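Local coordinates for outer membrane protein (Bartonella henselae, PDB 2FI9) that is of unknown function, a member of the DUF498/DUF598 family whose role has not been established despite its outer membrane name, at residues A105-R108 with T109-L113. Sequence-based numbering, arbitrary orientation.
Sequences AAVR and TFNVL
Thr109 meets Ala105 one turn back through two bonds to a single carbonyl oxygen. Its backbone N lies 3.0 Å from Ala105 O, the regular i to i+4 bond of an alpha helix. Its hydroxyl OG1 donates to the same Ala105 O at 2.9 Å. The two donors arrive from opposite faces of the carbonyl plane, and OG1 stands well above that plane, 37° out of it. The chi1 of -55° sets OG1 beside the backbone N of Thr109, which brings it over Ala105 O. This is a common arrangement for a threonine inside a helix.

Phe110 N bonds Ala106 O at 2.7 Å, nearly straight. Its CB sits beside the same oxygen, 3.2 Å from Ala106 O. With CG anti to the backbone N (chi1 176°), the ring leads away from the preceding turn.

Asn111 N bonds Val107 O at 3.0 Å. The Asn111 side chain runs alongside Val107, both pointing the same way, with ND2 3.9 Å from Val107 CG1. Its CG also lies close to the Val107 carbonyl oxygen. The amide oxygen OD1 accepts a hydrogen bond from Ile18 N, which ties this face of the helix to the start of strand 18-22.

Val112 N takes Arg108 O at 3.2 Å. Val112 CG2 rests 3.5 Å from that same Arg108 O. Leu113 N carries the ladder on to Thr109 O.

This is regular backbone hydrogen bonding with one added hydroxyl bond, within helix 103-115. The helix lies against the mixed sheet. Ala106 touches Leu124 and Met101, Thr109 reaches Leu73 and Met101, and the Phe110 side chain packs on Val120, Ala122 and Leu73. These side chains seat the helix over strands 97-101, 71-75 and 120-124.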
loop_
_atom_site.group_PDB
_atom_site.type_symbol
_atom_site.label_atom_id
_atom_site.label_comp_id
_atom_site.label_asym_id
_atom_site.label_seq_id
_atom_site.Cartn_x
_atom_site.Cartn_y
_atom_site.Cartn_z
ATOM N N ALA A 105 -9.726 -2.051 -5.168
ATOM C CA ALA A 105 -9.748 -3.362 -4.537
ATOM C C ALA A 105 -8.780 -3.404 -3.371
ATOM O O ALA A 105 -9.099 -3.969 -2.333
ATOM C CB ALA A 105 -9.399 -4.451 -5.555
ATOM N N ALA A 106 -7.598 -2.821 -3.539
ATOM C CA ALA A 106 -6.605 -2.853 -2.468
ATOM C C ALA A 106 -7.106 -2.071 -1.241
ATOM O O ALA A 106 -6.952 -2.517 -0.086
ATOM C CB ALA A 106 -5.281 -2.316 -2.964
ATOM N N VAL A 107 -7.717 -0.909 -1.479
ATOM C CA VAL A 107 -8.289 -0.125 -0.376
ATOM C C VAL A 107 -9.301 -0.962 0.411
ATOM O O VAL A 107 -9.233 -1.032 1.653
ATOM C CB VAL A 107 -8.978 1.190 -0.870
ATOM C CG1 VAL A 107 -9.886 1.806 0.231
ATOM C CG2 VAL A 107 -7.932 2.197 -1.389
ATOM N N ARG A 108 -10.231 -1.597 -0.307
ATOM C CA ARG A 108 -11.322 -2.318 0.337
ATOM C C ARG A 108 -10.801 -3.509 1.115
ATOM O O ARG A 108 -11.258 -3.758 2.228
ATOM C CB ARG A 108 -12.356 -2.765 -0.692
ATOM C CG ARG A 108 -13.169 -1.613 -1.253
ATOM C CD ARG A 108 -14.242 -2.103 -2.210
ATOM N NE ARG A 108 -13.691 -2.671 -3.447
ATOM C CZ ARG A 108 -13.481 -1.982 -4.570
ATOM N NH1 ARG A 108 -13.754 -0.682 -4.627
ATOM N NH2 ARG A 108 -12.997 -2.596 -5.638
ATOM N N THR A 109 -9.809 -4.193 0.542
ATOM C CA THR A 109 -9.177 -5.361 1.153
ATOM C C THR A 109 -8.318 -4.961 2.343
ATOM O O THR A 109 -8.359 -5.626 3.378
ATOM C CB THR A 109 -8.295 -6.162 0.147
ATOM O OG1 THR A 109 -9.063 -6.526 -1.005
ATOM C CG2 THR A 109 -7.765 -7.426 0.786
ATOM N N PHE A 110 -7.527 -3.895 2.188
ATOM C CA PHE A 110 -6.773 -3.329 3.314
ATOM C C PHE A 110 -7.671 -3.018 4.514
ATOM O O PHE A 110 -7.349 -3.385 5.645
ATOM C CB PHE A 110 -6.026 -2.059 2.910
ATOM C CG PHE A 110 -5.304 -1.395 4.055
ATOM C CD1 PHE A 110 -4.121 -1.938 4.555
ATOM C CD2 PHE A 110 -5.826 -0.243 4.666
ATOM C CE1 PHE A 110 -3.448 -1.342 5.618
ATOM C CE2 PHE A 110 -5.145 0.374 5.754
ATOM C CZ PHE A 110 -3.962 -0.175 6.230
ATOM N N ASN A 111 -8.785 -2.332 4.264
ATOM C CA ASN A 111 -9.695 -1.944 5.339
ATOM C C ASN A 111 -10.194 -3.160 6.101
ATOM O O ASN A 111 -10.205 -3.159 7.335
ATOM C CB ASN A 111 -10.867 -1.123 4.793
ATOM C CG ASN A 111 -10.459 0.287 4.404
ATOM O OD1 ASN A 111 -9.353 0.734 4.705
ATOM N ND2 ASN A 111 -11.364 1.005 3.755
ATOM N N VAL A 112 -10.576 -4.200 5.355
ATOM C CA VAL A 112 -11.138 -5.407 5.942
ATOM C C VAL A 112 -10.088 -6.111 6.804
ATOM O O VAL A 112 -10.344 -6.416 7.976
ATOM C CB VAL A 112 -11.713 -6.354 4.848
ATOM C CG1 VAL A 112 -11.860 -7.776 5.383
ATOM C CG2 VAL A 112 -13.063 -5.823 4.342
ATOM N N LEU A 113 -8.901 -6.324 6.243
ATOM C CA LEU A 113 -7.822 -6.987 6.966
ATOM C C LEU A 113 -7.335 -6.180 8.168
ATOM O O LEU A 113 -6.991 -6.752 9.218
ATOM C CB LEU A 113 -6.652 -7.295 6.032
ATOM C CG LEU A 113 -6.908 -8.303 4.909
ATOM C CD1 LEU A 113 -5.691 -8.348 4.026
ATOM C CD2 LEU A 113 -7.199 -9.682 5.483
#